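Local atomic coordinates of agmatine N-acetyltransferase (Drosophila melanogaster, PDB entry 7CIW), a protein that transfers an acetyl group from acetyl-coenzyme A to agmatine, and probably also acylates arylalkylamines such as dopamine and serotonin. Residues Glu18-Gln21 and Leu22-Leu26; Ala89-Ala92 and Arg93-Ala96; His191-Ala194 and Ser195-Val199. The protein carries 1 engineered substitution. One frame throughout, in Å; residues are numbered along the deposited sequence.

The three interactions come one after another along the chain, each within a single continuous piece of backbone. Interaction 1 is the first turns of helix 19-30, packed against strand 70-80 of the central mixed sheet and against helix 47-54, near the bound coenzyme A. Interaction 2 is the last turns of helix 84-95, and interaction 3 a turn in the loop between strands 181-187 and 208-215. These two have centres about 15 Å apart and both lean on helix 99-114, which joins them indirectly; interaction 1 lies about 25 and 32 Å from them, centre to centre. Thus one helix start lies on the sheet near the cofactor, while a helix end and a surface hairpin lie on helix 99-114.

Interaction 1 of 3, residues Glu18-Gln21 and Leu22-Leu26; sequences ETEQ and LMTFL
L22 lays its CB against the carbonyl oxygen of T19, 3.6 Å from T19 O, one turn back along the helix. The rest of this leucine serves the core, reaching V14, L54 of helix 47-54 and A74 of strand 70-80. M23 follows with a straight backbone bond, its N giving a hydrogen bond to T19 O at 3.0 Å. Its side chain then bends at both chi2 and chi3, which carries the thioether away from residues 18-21 to lie by K50, L54 and Y31.

T24 adds the one side-chain hydrogen bond of the turn. Its N donates to E20 O at 2.9 Å, and its hydroxyl donates to the same oxygen, OG1 standing 3.0 Å from E20 O. The hydroxyl comes from above the carbonyl plane, 40° out of it, whereas the amide is tilted by much less. With OG1 beside its own backbone N and anti to the carbonyl carbon (chi1 -64°), the threonine turns its hydroxyl back along the helix, and E20 O is gripped by two donors from one residue.

F25 continues the ladder, its N bonding to Q21 O at 3.0 Å, while its ring swings away to I71 and A74 and ends about 6 Å from the bound coenzyme A. L26 closes the next turn through its N and L22 O, its side chain meeting Y31. At the start E18 holds the N-cap position, with OE2 bonded to D15 N. This is the opening of an amphipathic helix, the first long helix of the GNAT fold, with its apolar side on the sheet beside the cofactor.

Interaction 2 of 3, residues Ala89-Ala92 and Arg93-Ala96; sequences AEEA and RKYA
K94 and E91 form a salt bridge between positions i and i+3 on the surface side of helix 84-95, close to its C-terminal end. The lysine can be followed outward. Its CB rests on the backbone of the preceding turn, 3.5 Å from E91 O and nearly as close to E90 O. CG lies anti to the backbone N (chi1 -179°) and over one face of the Y95 ring, toward the rim. CD carries the chain on from there, and a bend at chi3 turns it back along the helix. CE therefore passes 3.2 Å from E91 OE2, and NZ closes the bridge to E91 OE2 at 2.9 Å, on the syn side of the carboxylate and 19° out of its plane.

The two side chains run alongside each other, pointing the same way, because E91 is folded at chi2 and bends its carboxylate round toward the next turn. Its other oxygen, OE1, sits at the edge of the Y95 ring, in the ring plane and 3.6 Å from Y95 CE2, with the carboxylate turned 66° against the ring. With an alanine here instead of E91, the K94 ammonium is likely to lose its carboxylate mate, and the touch of OE1 on Y95 CE2 would go with it.

Beyond the bridge, A92 and A96 pack on H105 of helix 99-114, while the Y95 ring meets W100 with the planes steeply inclined. R93 runs beside E90 without a salt bridge: their charged atoms stay apart, yet one face of the guanidinium lies over E90 CA. The closest approach of the two side chains is of R93 NH2 to the methylene E90 CG, 3.5 Å, a packing contact and not a charge pairing.

Interaction 3 of 3, residues His191-Ala194 and Ser195-Val199; sequences HLDA and SGQQV
D193 OD1 is gripped by three donors from residues just ahead of it. The hydroxyl of S195 comes closest, OG standing 2.7 Å from D193 OD1 on the syn side of the carboxylate. The amides S195 N and Q197 N, at 2.9 and 3.1 Å from D193 OD1, approach it from opposite faces of the carboxylate. The bond from S195 N makes an Asx turn inside a type I beta turn with a G1 bulge, a classic way of closing a tight beta hairpin, here with a single bridge beyond the turn.

The carboxylate folds over the turn toward S195 and Q197 because D193 CG stands between its backbone N and carbonyl carbon (chi1 70°). G196 N closes the beta turn on D193 O. G196 takes a positive phi of 90°, at which a CB would be pressed against the carbonyl oxygen of S195.

Past the turn, D193 N bonds to Q197 O and V199 N to H191 O, flanking L192 and Q198 as a non-hydrogen-bonded antiparallel pair. L192 CD2 covers Q198 CA. On helix 99-114, H191 packs against L106 and A109, and V199 against S102. H191 and V199 also touch each other: H191 CD2 lies 3.7 Å from V199 CG2, oblique to the imidazole ring.

Interaction 1 of 3, residues Glu18-Gln21 and Leu22-Leu26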
loop_
_atom_site.group_PDB
_atom_site.type_symbol
_atom_site.label_atom_id
_atom_site.label_comp_id
_atom_site.label_asym_id
_atom_site.label_seq_id
_atom_site.Cartn_x
_atom_site.Cartn_y
_atom_site.Cartn_z
ATOM N N GLU A 18 4.224 5.346 18.408
ATOM C CA GLU A 18 3.182 4.335 18.533
ATOM C C GLU A 18 3.350 3.416 17.332
ATOM O O GLU A 18 2.495 2.576 17.018
ATOM C CB GLU A 18 1.796 4.986 18.596
ATOM C CG GLU A 18 0.613 4.035 18.730
ATOM C CD GLU A 18 -0.455 4.328 17.698
ATOM O OE1 GLU A 18 -0.997 3.372 17.091
ATOM O OE2 GLU A 18 -0.741 5.529 17.494
ATOM N N THR A 19 4.490 3.567 16.661
ATOM C CA THR A 19 4.742 2.794 15.458
ATOM C C THR A 19 4.985 1.321 15.748
ATOM O O THR A 19 4.846 0.500 14.838
ATOM C CB THR A 19 5.935 3.371 14.694
ATOM O OG1 THR A 19 7.091 3.377 15.534
ATOM C CG2 THR A 19 5.637 4.800 14.241
ATOM N N GLU A 20 5.353 0.954 16.979
ATOM C CA GLU A 20 5.660 -0.454 17.215
ATOM C C GLU A 20 4.412 -1.316 17.107
ATOM O O GLU A 20 4.446 -2.390 16.493
ATOM C CB GLU A 20 6.320 -0.659 18.573
ATOM C CG GLU A 20 6.752 -2.099 18.763
ATOM C CD GLU A 20 7.397 -2.342 20.108
ATOM O OE1 GLU A 20 8.643 -2.291 20.186
ATOM O OE2 GLU A 20 6.653 -2.585 21.081
ATOM N N GLN A 21 3.305 -0.865 17.699
ATOM C CA GLN A 21 2.067 -1.624 17.598
ATOM C C GLN A 21 1.634 -1.760 16.146
ATOM O O GLN A 21 1.166 -2.822 15.729
ATOM C CB GLN A 21 0.969 -0.948 18.419
ATOM C CG GLN A 21 1.099 -1.146 19.930
ATOM C CD GLN A 21 1.544 -2.546 20.305
ATOM O OE1 GLN A 21 0.968 -3.540 19.856
ATOM N NE2 GLN A 21 2.591 -2.635 21.132
ATOM N N LEU A 22 1.784 -0.688 15.362
ATOM C CA LEU A 22 1.428 -0.752 13.946
ATOM C C LEU A 22 2.264 -1.794 13.223
ATOM O O LEU A 22 1.743 -2.598 12.445
ATOM C CB LEU A 22 1.615 0.620 13.293
ATOM C CG LEU A 22 1.580 0.655 11.758
ATOM C CD1 LEU A 22 0.204 0.221 11.242
ATOM C CD2 LEU A 22 1.928 2.055 11.235
ATOM N N MET A 23 3.574 -1.782 13.453
ATOM C CA MET A 23 4.431 -2.746 12.770
ATOM C C MET A 23 4.132 -4.168 13.233
ATOM O O MET A 23 4.154 -5.103 12.430
ATOM C CB MET A 23 5.899 -2.389 12.997
ATOM C CG MET A 23 6.875 -3.258 12.206
ATOM S SD MET A 23 6.477 -3.442 10.451
ATOM C CE MET A 23 6.548 -1.735 9.912
ATOM N N THR A 24 3.825 -4.351 14.520
ATOM C CA THR A 24 3.459 -5.680 14.993
ATOM C C THR A 24 2.224 -6.208 14.271
ATOM O O THR A 24 2.189 -7.379 13.863
ATOM C CB THR A 24 3.255 -5.635 16.507
ATOM O OG1 THR A 24 4.509 -5.304 17.112
ATOM C CG2 THR A 24 2.775 -6.979 17.038
ATOM N N PHE A 25 1.208 -5.356 14.080
ATOM C CA PHE A 25 0.042 -5.776 13.302
ATOM C C PHE A 25 0.434 -6.104 11.866
ATOM O O PHE A 25 0.014 -7.128 11.314
ATOM C CB PHE A 25 -1.044 -4.696 13.314
ATOM C CG PHE A 25 -2.128 -4.944 12.303
ATOM C CD1 PHE A 25 -3.149 -5.842 12.572
ATOM C CD2 PHE A 25 -2.097 -4.320 11.060
ATOM C CE1 PHE A 25 -4.136 -6.103 11.625
ATOM C CE2 PHE A 25 -3.084 -4.579 10.116
ATOM C CZ PHE A 25 -4.097 -5.472 10.405
ATOM N N LEU A 26 1.219 -5.228 11.231
ATOM C CA LEU A 26 1.600 -5.468 9.841
ATOM C C LEU A 26 2.347 -6.787 9.692
ATOM O O LEU A 26 2.121 -7.529 8.733
ATOM C CB LEU A 26 2.446 -4.307 9.314
ATOM C CG LEU A 26 1.750 -2.952 9.188
ATOM C CD1 LEU A 26 2.754 -1.880 8.764
ATOM C CD2 LEU A 26 0.597 -3.026 8.188
#

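Interaction 2 of 3, residues Ala89-Ala92 and Arg93-Ala96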
loop_
_atom_site.group_PDB
_atom_site.type_symbol
_atom_site.label_atom_id
_atom_site.label_comp_id
_atom_site.label_asym_id
_atom_site.label_seq_id
_atom_site.Cartn_x
_atom_site.Cartn_y
_atom_site.Cartn_z
ATOM N N ALA A 89 13.059 4.687 -8.890
ATOM C CA ALA A 89 14.065 3.963 -9.656
ATOM C C ALA A 89 15.394 3.969 -8.918
ATOM O O ALA A 89 16.065 2.935 -8.822
ATOM C CB ALA A 89 14.207 4.570 -11.050
ATOM N N GLU A 90 15.763 5.120 -8.352
ATOM C CA GLU A 90 17.000 5.219 -7.585
ATOM C C GLU A 90 16.937 4.381 -6.312
ATOM O O GLU A 90 17.937 3.772 -5.915
ATOM C CB GLU A 90 17.281 6.686 -7.256
ATOM C CG GLU A 90 17.918 7.450 -8.398
ATOM C CD GLU A 90 17.478 8.897 -8.469
ATOM O OE1 GLU A 90 17.664 9.518 -9.536
ATOM O OE2 GLU A 90 16.951 9.415 -7.458
ATOM N N GLU A 91 15.771 4.324 -5.664
ATOM C CA GLU A 91 15.638 3.513 -4.455
ATOM C C GLU A 91 15.717 2.023 -4.775
ATOM O O GLU A 91 16.310 1.247 -4.015
ATOM C CB GLU A 91 14.323 3.844 -3.746
ATOM C CG GLU A 91 14.315 5.190 -3.025
ATOM C CD GLU A 91 15.218 5.211 -1.796
ATOM O OE1 GLU A 91 14.972 4.430 -0.851
ATOM O OE2 GLU A 91 16.175 6.017 -1.780
ATOM N N ALA A 92 15.118 1.604 -5.895
ATOM C CA ALA A 92 15.227 0.213 -6.327
ATOM C C ALA A 92 16.683 -0.180 -6.563
ATOM O O ALA A 92 17.102 -1.289 -6.202
ATOM C CB ALA A 92 14.398 -0.007 -7.595
ATOM N N ARG A 93 17.469 0.717 -7.166
ATOM C CA ARG A 93 18.895 0.453 -7.343
ATOM C C ARG A 93 19.617 0.371 -6.003
ATOM O O ARG A 93 20.444 -0.526 -5.793
ATOM C CB ARG A 93 19.533 1.529 -8.225
ATOM C CG ARG A 93 21.008 1.750 -7.917
ATOM C CD ARG A 93 21.795 2.324 -9.096
ATOM N NE ARG A 93 21.337 3.644 -9.532
ATOM C CZ ARG A 93 21.397 4.753 -8.796
ATOM N NH1 ARG A 93 21.888 4.718 -7.563
ATOM N NH2 ARG A 93 20.962 5.905 -9.294
ATOM N N LYS A 94 19.313 1.289 -5.082
ATOM C CA LYS A 94 20.009 1.300 -3.798
ATOM C C LYS A 94 19.898 -0.043 -3.086
ATOM O O LYS A 94 20.859 -0.503 -2.457
ATOM C CB LYS A 94 19.464 2.412 -2.903
ATOM C CG LYS A 94 20.181 2.488 -1.558
ATOM C CD LYS A 94 19.423 3.312 -0.539
ATOM C CE LYS A 94 18.985 4.644 -1.108
ATOM N NZ LYS A 94 18.472 5.543 -0.028
ATOM N N TYR A 95 18.744 -0.697 -3.185
ATOM C CA TYR A 95 18.480 -1.902 -2.415
ATOM C C TYR A 95 18.510 -3.160 -3.259
ATOM O O TYR A 95 18.200 -4.236 -2.743
ATOM C CB TYR A 95 17.135 -1.775 -1.696
ATOM C CG TYR A 95 17.165 -0.744 -0.599
ATOM C CD1 TYR A 95 17.830 -0.995 0.591
ATOM C CD2 TYR A 95 16.549 0.491 -0.760
ATOM C CE1 TYR A 95 17.871 -0.050 1.596
ATOM C CE2 TYR A 95 16.585 1.442 0.243
ATOM C CZ TYR A 95 17.250 1.163 1.419
ATOM O OH TYR A 95 17.295 2.105 2.419
ATOM N N ALA A 96 18.893 -3.056 -4.536
ATOM C CA ALA A 96 18.931 -4.214 -5.416
ATOM C C ALA A 96 19.786 -5.320 -4.810
ATOM O O ALA A 96 20.859 -5.068 -4.256
ATOM C CB ALA A 96 19.477 -3.814 -6.787
#

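Interaction 3 of 3, residues His191-Ala194 and Ser195-Val199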
loop_
_atom_site.group_PDB
_atom_site.type_symbol
_atom_site.label_atom_id
_atom_site.label_comp_id
_atom_site.label_asym_id
_atom_site.label_seq_id
_atom_site.Cartn_x
_atom_site.Cartn_y
_atom_site.Cartn_z
ATOM N N HIS A 191 7.281 -9.990 -15.364
ATOM C CA HIS A 191 8.264 -9.105 -14.741
ATOM C C HIS A 191 9.495 -9.903 -14.315
ATOM O O HIS A 191 9.442 -10.666 -13.346
ATOM C CB HIS A 191 7.674 -8.343 -13.552
ATOM C CG HIS A 191 8.614 -7.322 -12.994
ATOM N ND1 HIS A 191 8.857 -6.121 -13.623
ATOM C CD2 HIS A 191 9.410 -7.343 -11.900
ATOM C CE1 HIS A 191 9.747 -5.435 -12.927
ATOM N NE2 HIS A 191 10.104 -6.158 -11.880
ATOM N N LEU A 192 10.604 -9.716 -15.028
ATOM C CA LEU A 192 11.846 -10.425 -14.746
ATOM C C LEU A 192 12.894 -9.483 -14.176
ATOM O O LEU A 192 12.794 -8.264 -14.305
ATOM C CB LEU A 192 12.415 -11.070 -16.013
ATOM C CG LEU A 192 11.422 -11.826 -16.878
ATOM C CD1 LEU A 192 12.158 -12.358 -18.095
ATOM C CD2 LEU A 192 10.814 -12.949 -16.063
ATOM N N ASP A 193 13.921 -10.062 -13.552
ATOM C CA ASP A 193 15.098 -9.277 -13.215
ATOM C C ASP A 193 16.110 -9.370 -14.361
ATOM O O ASP A 193 15.879 -10.038 -15.370
ATOM C CB ASP A 193 15.689 -9.708 -11.865
ATOM C CG ASP A 193 16.340 -11.085 -11.883
ATOM O OD1 ASP A 193 16.613 -11.650 -12.965
ATOM O OD2 ASP A 193 16.623 -11.598 -10.772
ATOM N N ALA A 194 17.260 -8.708 -14.194
ATOM C CA ALA A 194 18.218 -8.592 -15.289
ATOM C C ALA A 194 18.771 -9.939 -15.720
ATOM O O ALA A 194 19.204 -10.078 -16.866
ATOM C CB ALA A 194 19.367 -7.666 -14.890
ATOM N N SER A 195 18.742 -10.935 -14.841
ATOM C CA SER A 195 19.258 -12.254 -15.166
ATOM C C SER A 195 18.198 -13.151 -15.781
ATOM O O SER A 195 18.476 -14.320 -16.062
ATOM C CB SER A 195 19.843 -12.917 -13.913
ATOM O OG SER A 195 18.821 -13.186 -12.970
ATOM N N GLY A 196 16.987 -12.641 -15.966
ATOM C CA GLY A 196 15.937 -13.397 -16.613
ATOM C C GLY A 196 15.074 -14.235 -15.701
ATOM O O GLY A 196 14.342 -15.093 -16.198
ATOM N N GLN A 197 15.133 -14.019 -14.391
ATOM C CA GLN A 197 14.342 -14.773 -13.427
ATOM C C GLN A 197 13.107 -13.973 -13.047
ATOM O O GLN A 197 13.185 -12.757 -12.878
ATOM C CB GLN A 197 15.152 -15.073 -12.167
ATOM C CG GLN A 197 16.437 -15.835 -12.403
ATOM C CD GLN A 197 16.879 -16.585 -11.163
ATOM O OE1 GLN A 197 18.050 -16.930 -11.013
ATOM N NE2 GLN A 197 15.936 -16.837 -10.258
ATOM N N GLN A 198 11.969 -14.654 -12.915
ATOM C CA GLN A 198 10.753 -13.971 -12.486
ATOM C C GLN A 198 10.929 -13.421 -11.074
ATOM O O GLN A 198 11.324 -14.147 -10.160
ATOM C CB GLN A 198 9.562 -14.926 -12.545
ATOM C CG GLN A 198 8.232 -14.289 -12.176
ATOM C CD GLN A 198 7.077 -15.253 -12.308
ATOM O OE1 GLN A 198 7.099 -16.146 -13.156
ATOM N NE2 GLN A 198 6.039 -15.063 -11.487
ATOM N N VAL A 199 10.637 -12.129 -10.894
ATOM C CA VAL A 199 10.963 -11.477 -9.626
ATOM C C VAL A 199 10.000 -11.922 -8.529
ATOM O O VAL A 199 10.418 -12.403 -7.468
ATOM C CB VAL A 199 10.966 -9.949 -9.794
ATOM C CG1 VAL A 199 11.111 -9.274 -8.439
ATOM C CG2 VAL A 199 12.099 -9.533 -10.714
#